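Side-chain contacts in gamma-glutamyl-gamma-aminobutyraldehyde dehydrogenase (Burkholderia cenocepacia, PDB 4LIH), which probably oxidises aldehydes such as gamma-glutamyl-gamma-aminobutyraldehyde to carboxylic acids with NAD(P)+, as a member of the aldehyde dehydrogenase family: residues Asp46-Ser49 against Arg54-Ala57; Ala57-Cys62 against Ser204-Ile209; Thr296-Ile301 against Val330-Ala335; Ala324-Leu329 against Glu370-Thr375. One frame throughout, in Å; residues are numbered along the deposited sequence. Where two conformers were deposited one is given.

Interaction 1 (Asp46-Ser49 against Arg54-Ala57); sequences DCVS and RVLA
L56 lies against C47 and S49 where the two strands of a hairpin, 44-48 and 55-60, meet beside their turn. The bulged backbone puts L56 CB 3.4 Å from C47 O; CG, beside the backbone N (chi1 -61°), then carries CD1 to both flanking residues, 4.1 Å from C47 SG and 4.0 Å from S49 CB. R54 reaches the same serine from the turn side: its CG is 3.7 Å from S49 CB, while its NE pairs with D52. S49 OG is directed to the backbone of L115 rather than across the hairpin. On the face carrying V48 and V55 the contact is lighter, with the two CG2 methyls 4.3 Å apart. V55 CG1 also packs obliquely on D46 CB, at 4.0 Å; the D46 carboxylate is salt-bridged to K58.

The backbone fixes these positions. C47 N bonds to A57 O, and C47 O accepts L56 N at 2.6 Å, so L56 and A57 both stand opposite C47: a classic beta bulge. S49 N to R54 O, at 2.8 Å, closes the turn end. The chemistry is thus divided: main-chain bonds set the register, apolar side chains pack on the face bearing C47, where L56 also meets L206 and L115, and the charges are matched within the hairpin, D46 with K58 of the partner strand and R54 with D52 in the turn.

Interaction 2 (Ala57-Cys62 against Ser204-Ile209); sequences AKVADC and SPLTAI
The pyrrolidine ring of P205 is puckered and meets V59 by its CB-CG corner, and the contact has no planar group with faces or edges to describe. P205 CB lies 4.0 Å from V59 CG1, and P205 CG is 4.1 Å from each of the two valine methyls, so the ring corner straddles the fork of V59. No aromatic, amide or guanidinium plane joins in; every other touch is methyl on methyl.

V59 stands with CG1 anti to its backbone N (chi1 169°), which spreads the two methyls over different partners. CG1 goes to I209 CD1, at 3.9 Å, and CG2 to L206 CD2, at 4.0 Å. The I209 and V59 side chains run past one another in opposite directions, the isoleucine reaching out through its extended CG1-CD1 arm (chi2 178°). L206 starts off at an angle to the strand and comes into contact through its CD2 methyl. One valine is therefore held by three residues, all four are buried, and no hydrogen bond crosses between the segments.

V59 belongs to strand 55-60, where it also packs on F45 and C47 of strand 44-48 and on P229. P205 and L206 lie by the N-terminal end of helix 206-218, next to helix 106-117: D116 OD2 accepts the L206 backbone N-H, and T207 bonds to E113. The contact thus seats the two-stranded hairpin on the N-terminal part of helix 206-218.

Interaction 3 (Thr296-Ile301 against Val330-Ala335); sequences TAAGAI and VAAARA
A298 and A332 touch where helices 290-302 and 319-333 pack together, two helices that lie beside a mixed sheet of the aldehyde dehydrogenase fold. Their CB atoms are 3.6 Å apart, a tight methyl-to-methyl touch. The approach is unsymmetrical: the CA-CB bond of A298 points roughly at the A332 methyl (angle A298 CA, A298 CB, A332 CB 152°), whereas the A332 bond meets the line between the methyls at a steeper slant (120°). A298 CB also lies 4.2 Å from A332 C and 4.3 Å from A333 N.

Helix 290-302 is the connection of a beta-alpha-beta crossover, since strands 280-283 and 314-318 run parallel as neighbours in the sheet; helix 319-333 follows directly on the second strand. Small residues let the backbones come close, the CA atoms of A298 and A333 being 5.8 Å apart, although only 76 Å² is buried in total. The A333 methyl points along the interface and does not touch A298. On a different side of helix 290-302, T296 and A300 pack on Y463, and T296 OG1 is hydrogen-bonded to R292 O within the helix.

Interaction 4 (Ala324-Leu329 against Glu370-Thr375); sequences AFIEKL and EGRLVT
I326 meets V374 in the close part of this contact and R372 in its looser, outer part. In the close part, I326 CG2 and V374 CG1 are 3.7 Å apart. The two side chains cross at an angle, and one methyl of each makes the contact. I326 is buried, and it packs on V414 as well.

The outer part is made by the other arm of I326. Its CG1 branch is extended (chi2 170°) and brings CD1 to 4.1 Å from R372 NH2. The methyl stands at the edge of the guanidinium, near its plane, and the two side chains come from opposite directions. R372 itself is exposed; its chain bends at chi3 (66°), folding the guanidinium back over V374, whose CG2 lies 3.7 Å above one face of the group, offset toward its rim. V374 thus uses one methyl for the helix and the other for the arginine. The charge is engaged by E395, which forms a salt bridge with NH2 and probably restrains the rotation of the group. No hydrogen bond links the two segments, and they bury 107 Å² in all.

Helix 319-333 supplies I326, while F325 and L329 of the same helix turn to helix 290-302 and strand 314-318. R372 and V374 belong to strand 372-375, which pairs antiparallel with strand 388-395; there V374 and T375 both face V393 in a classic beta bulge. The contact therefore packs helix 319-333 against strand 372-375 of the mixed sheet, and V414 lies on strand 411-417 of that same sheet.

Overall arrangement
The four contacts form two pairs. Interactions 1 and 2 share A57 and strand 55-60, with centres 10 Å apart; C47 joins them by packing on V59, P205 and L206, and D46 by its salt bridge to K58. Interactions 3 and 4, centres 11 Å apart, share helix 319-333, and their segments alternate along the chain; L329 and F325 both pack on A297. Between the pairs, nearest atoms are about 18 to 27 Å apart, and the first pair closes in sequence before the second opens. As in relatives, the first pair probably belongs to the cofactor-binding domain and the second to the catalytic domain; all lie away from the predicted active-site residue, E274.

Interaction 1 (Asp46-Ser49 against Arg54-Ala57)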
ATOM      1  N   ASP A  46      -7.629  22.662  42.836  1.00 13.80           N
ATOM      2  CA  ASP A  46      -7.586  24.043  42.328  1.00 13.94           C
ATOM      3  C   ASP A  46      -6.730  24.093  41.077  1.00 14.07           C
ATOM      4  O   ASP A  46      -5.531  23.755  41.077  1.00 13.70           O
ATOM      5  CB  ASP A  46      -7.001  25.027  43.343  1.00 14.35           C
ATOM      6  CG  ASP A  46      -7.930  25.314  44.510  1.00 14.79           C
ATOM      7  OD1 ASP A  46      -9.120  24.918  44.535  1.00 14.86           O
ATOM      8  OD2 ASP A  46      -7.434  25.991  45.403  1.00 15.64           O
ATOM      9  N   CYS A  47      -7.368  24.514  40.001  1.00 13.95           N
ATOM     10  CA  CYS A  47      -6.706  24.733  38.743  1.00 13.59           C
ATOM     11  C   CYS A  47      -6.129  26.136  38.703  1.00 13.86           C
ATOM     12  O   CYS A  47      -6.864  27.152  38.589  1.00 13.64           O
ATOM     13  CB  CYS A  47      -7.701  24.529  37.642  1.00 13.77           C
ATOM     14  SG  CYS A  47      -7.091  24.828  35.967  1.00 13.47           S
ATOM     15  N   VAL A  48      -4.804  26.183  38.813  1.00 13.93           N
ATOM     16  CA  VAL A  48      -4.056  27.431  38.982  1.00 14.26           C
ATOM     17  C   VAL A  48      -3.368  27.836  37.679  1.00 14.02           C
ATOM     18  O   VAL A  48      -2.927  26.990  36.913  1.00 15.07           O
ATOM     19  CB  VAL A  48      -2.981  27.291  40.085  1.00 14.68           C
ATOM     20  CG1 VAL A  48      -2.243  28.602  40.309  1.00 14.91           C
ATOM     21  CG2 VAL A  48      -3.610  26.830  41.381  1.00 14.84           C
ATOM     22  N   SER A  49      -3.370  29.130  37.389  1.00 13.60           N
ATOM     23  CA  SER A  49      -2.743  29.659  36.200  1.00 12.87           C
ATOM     24  C   SER A  49      -1.278  29.977  36.452  1.00 12.73           C
ATOM     25  O   SER A  49      -0.948  30.666  37.414  1.00 12.47           O
ATOM     26  CB  SER A  49      -3.441  30.947  35.788  1.00 12.84           C
ATOM     27  OG  SER A  49      -2.969  31.387  34.541  1.00 12.27           O
ATOM     28  N   ARG A  54      -3.294  32.833  39.713  0.50 18.44           N
ATOM     29  CA  ARG A  54      -4.737  32.943  39.956  0.50 18.44           C
ATOM     30  C   ARG A  54      -5.374  31.551  39.920  0.50 18.17           C
ATOM     31  O   ARG A  54      -4.998  30.715  39.100  0.50 17.64           O
ATOM     32  CB  ARG A  54      -5.413  33.910  38.946  0.50 18.68           C
ATOM     33  CG  ARG A  54      -5.501  33.445  37.483  0.50 18.46           C
ATOM     34  CD  ARG A  54      -6.043  34.508  36.511  0.50 18.78           C
ATOM     35  NE  ARG A  54      -5.002  35.170  35.730  0.50 18.74           N
ATOM     36  CZ  ARG A  54      -5.197  35.808  34.571  0.50 18.70           C
ATOM     37  NH1 ARG A  54      -6.389  35.856  33.994  0.50 18.48           N
ATOM     38  NH2 ARG A  54      -4.172  36.376  33.958  0.50 18.48           N
ATOM     39  N   VAL A  55      -6.328  31.295  40.818  1.00 18.26           N
ATOM     40  CA  VAL A  55      -7.112  30.056  40.765  1.00 17.08           C
ATOM     41  C   VAL A  55      -8.204  30.230  39.731  1.00 16.27           C
ATOM     42  O   VAL A  55      -9.113  31.038  39.896  1.00 16.14           O
ATOM     43  CB  VAL A  55      -7.712  29.691  42.137  1.00 17.47           C
ATOM     44  CG1 VAL A  55      -8.621  28.478  42.016  1.00 17.57           C
ATOM     45  CG2 VAL A  55      -6.597  29.408  43.140  1.00 17.60           C
ATOM     46  N   LEU A  56      -8.136  29.471  38.645  1.00 14.96           N
ATOM     47  CA  LEU A  56      -9.083  29.638  37.564  1.00 14.19           C
ATOM     48  C   LEU A  56     -10.413  28.970  37.856  1.00 14.37           C
ATOM     49  O   LEU A  56     -11.452  29.448  37.449  1.00 13.88           O
ATOM     50  CB  LEU A  56      -8.534  29.014  36.282  1.00 13.77           C
ATOM     51  CG  LEU A  56      -7.222  29.632  35.802  1.00 13.27           C
ATOM     52  CD1 LEU A  56      -6.604  28.683  34.803  1.00 12.92           C
ATOM     53  CD2 LEU A  56      -7.468  31.027  35.203  1.00 13.15           C
ATOM     54  N   ALA A  57     -10.356  27.837  38.538  1.00 14.68           N
ATOM     55  CA  ALA A  57     -11.524  26.997  38.710  1.00 14.84           C
ATOM     56  C   ALA A  57     -11.191  25.884  39.674  1.00 15.16           C
ATOM     57  O   ALA A  57     -10.006  25.535  39.845  1.00 14.48           O
ATOM     58  CB  ALA A  57     -11.946  26.401  37.386  1.00 15.13           C
TER

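Interaction 2 (Ala57-Cys62 against Ser204-Ile209)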
ATOM      1  N   ALA A  57     -10.356  27.837  38.538  1.00 14.68           N
ATOM      2  CA  ALA A  57     -11.524  26.997  38.710  1.00 14.84           C
ATOM      3  C   ALA A  57     -11.191  25.884  39.674  1.00 15.16           C
ATOM      4  O   ALA A  57     -10.006  25.535  39.845  1.00 14.48           O
ATOM      5  CB  ALA A  57     -11.946  26.401  37.386  1.00 15.13           C
ATOM      6  N   LYS A  58     -12.234  25.375  40.334  1.00 15.63           N
ATOM      7  CA  LYS A  58     -12.126  24.089  41.018  1.00 16.37           C
ATOM      8  C   LYS A  58     -12.530  22.989  40.023  1.00 15.89           C
ATOM      9  O   LYS A  58     -13.616  23.030  39.427  1.00 16.09           O
ATOM     10  CB  LYS A  58     -12.981  24.062  42.279  1.00 17.49           C
ATOM     11  CG  LYS A  58     -12.427  24.975  43.369  1.00 18.69           C
ATOM     12  CD  LYS A  58     -13.044  24.710  44.736  1.00 19.94           C
ATOM     13  CE  LYS A  58     -12.557  25.695  45.800  1.00 20.57           C
ATOM     14  NZ  LYS A  58     -11.223  25.298  46.344  1.00 21.34           N
ATOM     15  N   VAL A  59     -11.664  22.001  39.861  1.00 14.56           N
ATOM     16  CA  VAL A  59     -11.860  20.968  38.872  1.00 13.89           C
ATOM     17  C   VAL A  59     -12.016  19.622  39.571  1.00 13.44           C
ATOM     18  O   VAL A  59     -11.417  19.374  40.604  1.00 13.21           O
ATOM     19  CB  VAL A  59     -10.680  20.966  37.887  1.00 13.87           C
ATOM     20  CG1 VAL A  59     -10.680  19.731  36.966  1.00 13.99           C
ATOM     21  CG2 VAL A  59     -10.699  22.275  37.093  1.00 13.84           C
ATOM     22  N   ALA A  60     -12.863  18.778  39.025  1.00 13.23           N
ATOM     23  CA  ALA A  60     -13.097  17.455  39.599  1.00 13.32           C
ATOM     24  C   ALA A  60     -11.765  16.728  39.847  1.00 13.06           C
ATOM     25  O   ALA A  60     -10.974  16.641  38.972  1.00 12.98           O
ATOM     26  CB  ALA A  60     -13.981  16.643  38.674  1.00 13.25           C
ATOM     27  N   ASP A  61     -11.566  16.199  41.049  1.00 13.36           N
ATOM     28  CA  ASP A  61     -10.415  15.361  41.342  1.00 13.25           C
ATOM     29  C   ASP A  61     -10.810  13.873  41.400  1.00 13.33           C
ATOM     30  O   ASP A  61     -11.168  13.343  42.478  1.00 12.94           O
ATOM     31  CB  ASP A  61      -9.767  15.789  42.644  1.00 13.26           C
ATOM     32  CG  ASP A  61      -8.520  14.995  42.933  1.00 13.33           C
ATOM     33  OD1 ASP A  61      -7.650  14.902  42.042  1.00 12.65           O
ATOM     34  OD2 ASP A  61      -8.430  14.468  44.047  1.00 13.50           O
ATOM     35  N   CYS A  62     -10.723  13.192  40.244  1.00 12.93           N
ATOM     36  CA  CYS A  62     -11.253  11.848  40.151  1.00 13.24           C
ATOM     37  C   CYS A  62     -10.426  10.783  40.820  1.00 13.63           C
ATOM     38  O   CYS A  62      -9.198  10.825  40.870  1.00 13.68           O
ATOM     39  CB  CYS A  62     -11.556  11.452  38.693  1.00 13.03           C
ATOM     40  SG  CYS A  62     -12.881  12.478  38.000  1.00 13.10           S
ATOM     41  N   SER A 204      -3.239  20.736  33.534  1.00 10.85           N
ATOM     42  CA  SER A 204      -3.930  21.316  32.376  1.00 10.61           C
ATOM     43  C   SER A 204      -5.201  20.562  31.983  1.00 10.26           C
ATOM     44  O   SER A 204      -5.255  19.944  30.935  1.00 10.01           O
ATOM     45  CB  SER A 204      -2.972  21.285  31.183  1.00 10.56           C
ATOM     46  OG  SER A 204      -2.508  19.968  30.950  1.00 10.53           O
ATOM     47  N   PRO A 205      -6.212  20.586  32.828  1.00 10.02           N
ATOM     48  CA  PRO A 205      -7.413  19.852  32.572  1.00  9.90           C
ATOM     49  C   PRO A 205      -8.435  20.521  31.659  1.00  9.86           C
ATOM     50  O   PRO A 205      -9.360  19.832  31.220  1.00  9.71           O
ATOM     51  CB  PRO A 205      -8.023  19.761  33.973  1.00 10.00           C
ATOM     52  CG  PRO A 205      -7.660  21.068  34.568  1.00 10.05           C
ATOM     53  CD  PRO A 205      -6.246  21.213  34.171  1.00 10.03           C
ATOM     54  N   LEU A 206      -8.359  21.846  31.488  1.00  9.89           N
ATOM     55  CA  LEU A 206      -9.535  22.606  30.991  1.00 10.01           C
ATOM     56  C   LEU A 206      -9.988  22.344  29.533  1.00  9.80           C
ATOM     57  O   LEU A 206     -11.205  22.172  29.281  1.00  9.86           O
ATOM     58  CB  LEU A 206      -9.373  24.128  31.222  1.00 10.06           C
ATOM     59  CG  LEU A 206      -9.130  24.563  32.699  1.00 10.14           C
ATOM     60  CD1 LEU A 206      -9.036  26.070  32.836  1.00 10.22           C
ATOM     61  CD2 LEU A 206     -10.231  24.008  33.570  1.00 10.16           C
ATOM     62  N   THR A 207      -9.063  22.358  28.584  1.00  9.71           N
ATOM     63  CA  THR A 207      -9.453  22.146  27.179  1.00  9.64           C
ATOM     64  C   THR A 207      -9.980  20.732  26.951  1.00  9.63           C
ATOM     65  O   THR A 207     -10.874  20.544  26.140  1.00  9.78           O
ATOM     66  CB  THR A 207      -8.364  22.542  26.143  1.00  9.61           C
ATOM     67  OG1 THR A 207      -7.115  21.865  26.394  1.00  9.55           O
ATOM     68  CG2 THR A 207      -8.164  24.029  26.150  1.00  9.71           C
ATOM     69  N   ALA A 208      -9.430  19.748  27.666  1.00  9.47           N
ATOM     70  CA  ALA A 208      -9.907  18.379  27.586  1.00  9.49           C
ATOM     71  C   ALA A 208     -11.385  18.334  27.934  1.00  9.74           C
ATOM     72  O   ALA A 208     -12.209  17.771  27.201  1.00  9.69           O
ATOM     73  CB  ALA A 208      -9.140  17.494  28.561  1.00  9.41           C
ATOM     74  N   ILE A 209     -11.678  18.893  29.111  1.00 10.07           N
ATOM     75  CA  ILE A 209     -13.036  19.010  29.609  1.00 10.29           C
ATOM     76  C   ILE A 209     -13.907  19.707  28.581  1.00 10.59           C
ATOM     77  O   ILE A 209     -14.972  19.203  28.231  1.00 10.62           O
ATOM     78  CB  ILE A 209     -13.083  19.755  30.972  1.00 10.37           C
ATOM     79  CG1 ILE A 209     -12.409  18.923  32.067  1.00 10.36           C
ATOM     80  CG2 ILE A 209     -14.531  20.056  31.343  1.00 10.54           C
ATOM     81  CD1 ILE A 209     -12.335  19.543  33.443  1.00 10.47           C
TER

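Interaction 3 (Thr296-Ile301 against Val330-Ala335)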
ATOM      1  N   THR A 296      15.964  29.446  13.645  1.00 12.71           N
ATOM      2  CA  THR A 296      15.249  28.148  13.840  1.00 12.42           C
ATOM      3  C   THR A 296      15.833  27.390  15.037  1.00 12.34           C
ATOM      4  O   THR A 296      15.093  26.714  15.745  1.00 12.66           O
ATOM      5  CB  THR A 296      15.339  27.325  12.540  1.00 12.35           C
ATOM      6  OG1 THR A 296      14.728  28.083  11.500  1.00 12.38           O
ATOM      7  CG2 THR A 296      14.652  25.980  12.613  1.00 12.02           C
ATOM      8  N   ALA A 297      17.142  27.503  15.267  1.00 12.16           N
ATOM      9  CA  ALA A 297      17.786  26.885  16.444  1.00 12.12           C
ATOM     10  C   ALA A 297      17.259  27.491  17.743  1.00 12.06           C
ATOM     11  O   ALA A 297      17.028  26.757  18.728  1.00 12.12           O
ATOM     12  CB  ALA A 297      19.311  26.996  16.377  1.00 12.23           C
ATOM     13  N   ALA A 298      17.026  28.811  17.734  1.00 11.95           N
ATOM     14  CA  ALA A 298      16.367  29.482  18.847  1.00 12.12           C
ATOM     15  C   ALA A 298      14.951  29.000  19.007  1.00 12.02           C
ATOM     16  O   ALA A 298      14.570  28.686  20.124  1.00 12.02           O
ATOM     17  CB  ALA A 298      16.417  31.006  18.714  1.00 12.13           C
ATOM     18  N   GLY A 299      14.182  28.898  17.910  1.00 11.78           N
ATOM     19  CA  GLY A 299      12.797  28.433  18.015  1.00 11.77           C
ATOM     20  C   GLY A 299      12.710  26.988  18.506  1.00 11.51           C
ATOM     21  O   GLY A 299      11.786  26.614  19.203  1.00 11.51           O
ATOM     22  N   ALA A 300      13.718  26.196  18.180  1.00 11.24           N
ATOM     23  CA  ALA A 300      13.677  24.776  18.463  1.00 10.93           C
ATOM     24  C   ALA A 300      13.730  24.513  19.957  1.00 10.57           C
ATOM     25  O   ALA A 300      13.380  23.456  20.388  1.00 10.61           O
ATOM     26  CB  ALA A 300      14.826  24.069  17.748  1.00 10.82           C
ATOM     27  N   ILE A 301      14.237  25.465  20.718  1.00 10.50           N
ATOM     28  CA  ILE A 301      14.471  25.309  22.152  1.00 10.23           C
ATOM     29  C   ILE A 301      13.705  26.291  22.991  1.00 10.31           C
ATOM     30  O   ILE A 301      13.544  26.073  24.162  1.00 10.24           O
ATOM     31  CB  ILE A 301      16.006  25.391  22.470  1.00 10.12           C
ATOM     32  CG1 ILE A 301      16.328  25.100  23.949  1.00 10.15           C
ATOM     33  CG2 ILE A 301      16.622  26.751  22.065  1.00 10.16           C
ATOM     34  CD1 ILE A 301      15.738  23.769  24.462  1.00 10.05           C
ATOM     35  N   VAL A 330      22.279  34.305  19.731  1.00 14.44           N
ATOM     36  CA  VAL A 330      22.078  35.255  20.807  1.00 14.45           C
ATOM     37  C   VAL A 330      21.103  36.366  20.407  1.00 14.32           C
ATOM     38  O   VAL A 330      20.202  36.708  21.156  1.00 14.29           O
ATOM     39  CB  VAL A 330      23.420  35.842  21.276  1.00 14.66           C
ATOM     40  CG1 VAL A 330      23.226  37.018  22.226  1.00 14.76           C
ATOM     41  CG2 VAL A 330      24.245  34.754  21.941  1.00 14.52           C
ATOM     42  N   ALA A 331      21.286  36.895  19.216  1.00 14.44           N
ATOM     43  CA  ALA A 331      20.376  37.862  18.631  1.00 14.72           C
ATOM     44  C   ALA A 331      18.954  37.269  18.509  1.00 14.65           C
ATOM     45  O   ALA A 331      17.993  37.879  18.940  1.00 14.43           O
ATOM     46  CB  ALA A 331      20.885  38.264  17.275  1.00 14.59           C
ATOM     47  N   ALA A 332      18.849  36.065  17.947  1.00 14.73           N
ATOM     48  CA  ALA A 332      17.562  35.364  17.867  1.00 15.22           C
ATOM     49  C   ALA A 332      16.872  35.133  19.218  1.00 15.51           C
ATOM     50  O   ALA A 332      15.630  35.212  19.295  1.00 15.25           O
ATOM     51  CB  ALA A 332      17.732  34.038  17.175  1.00 15.36           C
ATOM     52  N   ALA A 333      17.647  34.787  20.246  1.00 15.90           N
ATOM     53  CA  ALA A 333      17.087  34.552  21.604  1.00 16.52           C
ATOM     54  C   ALA A 333      16.336  35.751  22.169  1.00 17.34           C
ATOM     55  O   ALA A 333      15.446  35.576  23.006  1.00 16.77           O
ATOM     56  CB  ALA A 333      18.174  34.095  22.584  1.00 16.60           C
ATOM     57  N   ARG A 334      16.662  36.969  21.698  1.00 18.90           N
ATOM     58  CA  ARG A 334      16.024  38.198  22.195  1.00 19.93           C
ATOM     59  C   ARG A 334      14.513  38.232  22.021  1.00 20.47           C
ATOM     60  O   ARG A 334      13.816  38.716  22.927  1.00 21.29           O
ATOM     61  CB  ARG A 334      16.650  39.464  21.570  1.00 20.92           C
ATOM     62  N   ALA A 335      13.999  37.731  20.906  1.00 19.75           N
ATOM     63  CA  ALA A 335      12.545  37.742  20.677  1.00 19.83           C
ATOM     64  C   ALA A 335      11.785  36.930  21.721  1.00 19.32           C
ATOM     65  O   ALA A 335      10.548  36.997  21.802  1.00 19.77           O
ATOM     66  CB  ALA A 335      12.235  37.195  19.303  1.00 20.45           C
TER

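Interaction 4 (Ala324-Leu329 against Glu370-Thr375)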
ATOM      1  N   ALA A 324      30.272  33.024  14.492  1.00 18.38           N
ATOM      2  CA  ALA A 324      29.222  33.733  13.776  1.00 17.56           C
ATOM      3  C   ALA A 324      27.835  33.179  14.095  1.00 17.23           C
ATOM      4  O   ALA A 324      26.870  33.934  14.145  1.00 16.95           O
ATOM      5  CB  ALA A 324      29.455  33.647  12.277  1.00 17.98           C
ATOM      6  N   PHE A 325      27.743  31.854  14.259  1.00 16.23           N
ATOM      7  CA  PHE A 325      26.480  31.219  14.505  1.00 16.26           C
ATOM      8  C   PHE A 325      25.945  31.584  15.884  1.00 15.41           C
ATOM      9  O   PHE A 325      24.774  31.946  16.002  1.00 14.95           O
ATOM     10  CB  PHE A 325      26.572  29.694  14.366  1.00 16.59           C
ATOM     11  CG  PHE A 325      25.229  29.043  14.208  1.00 17.29           C
ATOM     12  CD1 PHE A 325      24.587  29.054  12.974  1.00 18.21           C
ATOM     13  CD2 PHE A 325      24.573  28.520  15.288  1.00 17.65           C
ATOM     14  CE1 PHE A 325      23.333  28.483  12.820  1.00 18.34           C
ATOM     15  CE2 PHE A 325      23.321  27.938  15.137  1.00 17.66           C
ATOM     16  CZ  PHE A 325      22.707  27.928  13.917  1.00 17.99           C
ATOM     17  N   ILE A 326      26.805  31.503  16.904  1.00 15.13           N
ATOM     18  CA  ILE A 326      26.424  31.838  18.275  1.00 15.02           C
ATOM     19  C   ILE A 326      25.990  33.322  18.322  1.00 14.94           C
ATOM     20  O   ILE A 326      24.967  33.657  18.917  1.00 14.31           O
ATOM     21  CB  ILE A 326      27.562  31.497  19.290  1.00 15.39           C
ATOM     22  CG1 ILE A 326      27.694  29.962  19.442  1.00 15.24           C
ATOM     23  CG2 ILE A 326      27.309  32.089  20.687  1.00 15.43           C
ATOM     24  CD1 ILE A 326      28.946  29.538  20.225  1.00 15.33           C
ATOM     25  N   GLU A 327      26.734  34.215  17.658  1.00 15.23           N
ATOM     26  CA  GLU A 327      26.270  35.602  17.552  1.00 15.71           C
ATOM     27  C   GLU A 327      24.812  35.701  17.047  1.00 15.19           C
ATOM     28  O   GLU A 327      24.000  36.380  17.664  1.00 15.23           O
ATOM     29  CB  GLU A 327      27.208  36.454  16.691  1.00 16.31           C
ATOM     30  CG  GLU A 327      26.809  37.922  16.650  1.00 17.37           C
ATOM     31  CD  GLU A 327      27.683  38.773  15.730  1.00 18.68           C
ATOM     32  OE1 GLU A 327      28.283  38.237  14.771  1.00 19.44           O
ATOM     33  OE2 GLU A 327      27.687  40.012  15.916  1.00 18.97           O
ATOM     34  N   LYS A 328      24.482  35.006  15.959  1.00 15.03           N
ATOM     35  CA  LYS A 328      23.139  35.048  15.381  1.00 15.00           C
ATOM     36  C   LYS A 328      22.090  34.429  16.308  1.00 14.46           C
ATOM     37  O   LYS A 328      20.968  34.923  16.400  1.00 13.99           O
ATOM     38  CB  LYS A 328      23.128  34.362  14.000  1.00 15.78           C
ATOM     39  CG  LYS A 328      23.963  35.111  12.940  1.00 16.59           C
ATOM     40  CD  LYS A 328      24.140  34.261  11.689  1.00 17.24           C
ATOM     41  CE  LYS A 328      24.904  34.969  10.579  1.00 18.00           C
ATOM     42  NZ  LYS A 328      24.286  36.230  10.106  1.00 18.28           N
ATOM     43  N   LEU A 329      22.493  33.398  17.043  1.00 14.23           N
ATOM     44  CA  LEU A 329      21.662  32.706  18.031  1.00 14.36           C
ATOM     45  C   LEU A 329      21.280  33.623  19.192  1.00 14.47           C
ATOM     46  O   LEU A 329      20.102  33.705  19.615  1.00 14.68           O
ATOM     47  CB  LEU A 329      22.464  31.495  18.542  1.00 14.61           C
ATOM     48  CG  LEU A 329      21.845  30.497  19.462  1.00 14.98           C
ATOM     49  CD1 LEU A 329      20.650  29.796  18.795  1.00 14.67           C
ATOM     50  CD2 LEU A 329      22.925  29.484  19.837  1.00 15.13           C
ATOM     51  N   GLU A 370      29.630  24.154  34.700  1.00 13.29           N
ATOM     52  CA  GLU A 370      30.238  23.219  33.740  1.00 13.47           C
ATOM     53  C   GLU A 370      30.386  23.754  32.341  1.00 13.46           C
ATOM     54  O   GLU A 370      31.006  23.131  31.531  1.00 13.47           O
ATOM     55  CB  GLU A 370      29.470  21.876  33.712  1.00 13.48           C
ATOM     56  CG  GLU A 370      28.091  21.933  33.100  1.00 13.47           C
ATOM     57  CD  GLU A 370      27.276  20.641  33.293  1.00 13.65           C
ATOM     58  OE1 GLU A 370      27.817  19.557  33.694  1.00 13.93           O
ATOM     59  OE2 GLU A 370      26.073  20.715  33.008  1.00 13.92           O
ATOM     60  N   GLY A 371      29.879  24.941  32.079  1.00 13.84           N
ATOM     61  CA  GLY A 371      29.914  25.527  30.770  1.00 14.09           C
ATOM     62  C   GLY A 371      30.045  27.035  30.798  1.00 14.56           C
ATOM     63  O   GLY A 371      30.058  27.663  31.879  1.00 13.79           O
ATOM     64  N   ARG A 372      30.140  27.599  29.597  1.00 14.91           N
ATOM     65  CA  ARG A 372      30.109  29.052  29.426  1.00 16.27           C
ATOM     66  C   ARG A 372      28.688  29.582  29.203  1.00 15.88           C
ATOM     67  O   ARG A 372      28.044  29.192  28.252  1.00 14.57           O
ATOM     68  CB  ARG A 372      30.983  29.450  28.243  1.00 17.77           C
ATOM     69  CG  ARG A 372      31.092  30.970  28.091  1.00 19.85           C
ATOM     70  CD  ARG A 372      32.075  31.346  26.995  1.00 21.25           C
ATOM     71  NE  ARG A 372      31.633  30.931  25.658  1.00 23.56           N
ATOM     72  CZ  ARG A 372      31.001  31.693  24.752  1.00 25.28           C
ATOM     73  NH1 ARG A 372      30.670  32.961  25.002  1.00 25.78           N
ATOM     74  NH2 ARG A 372      30.685  31.167  23.568  1.00 26.36           N
ATOM     75  N   LEU A 373      28.227  30.491  30.059  1.00 15.86           N
ATOM     76  CA  LEU A 373      26.909  31.121  29.880  1.00 16.05           C
ATOM     77  C   LEU A 373      26.977  32.121  28.739  1.00 16.09           C
ATOM     78  O   LEU A 373      27.746  33.109  28.797  1.00 15.84           O
ATOM     79  CB  LEU A 373      26.433  31.828  31.147  1.00 16.57           C
ATOM     80  CG  LEU A 373      25.055  32.518  31.078  1.00 16.81           C
ATOM     81  CD1 LEU A 373      23.889  31.536  30.920  1.00 16.96           C
ATOM     82  CD2 LEU A 373      24.855  33.356  32.334  1.00 17.19           C
ATOM     83  N   VAL A 374      26.160  31.892  27.716  1.00 15.14           N
ATOM     84  CA  VAL A 374      26.222  32.735  26.532  1.00 15.49           C
ATOM     85  C   VAL A 374      25.187  33.840  26.643  1.00 15.52           C
ATOM     86  O   VAL A 374      25.460  35.020  26.285  1.00 15.62           O
ATOM     87  CB  VAL A 374      26.005  31.904  25.241  1.00 15.52           C
ATOM     88  CG1 VAL A 374      25.892  32.812  24.029  1.00 15.96           C
ATOM     89  CG2 VAL A 374      27.153  30.915  25.049  1.00 15.61           C
ATOM     90  N   THR A 375      23.987  33.463  27.087  1.00 14.52           N
ATOM     91  CA  THR A 375      22.942  34.431  27.286  1.00 14.61           C
ATOM     92  C   THR A 375      21.876  33.911  28.236  1.00 14.51           C
ATOM     93  O   THR A 375      21.706  32.687  28.448  1.00 14.17           O
ATOM     94  CB  THR A 375      22.297  34.880  25.947  1.00 14.58           C
ATOM     95  OG1 THR A 375      21.514  36.068  26.154  1.00 14.31           O
ATOM     96  CG2 THR A 375      21.426  33.782  25.379  1.00 14.56           C
TER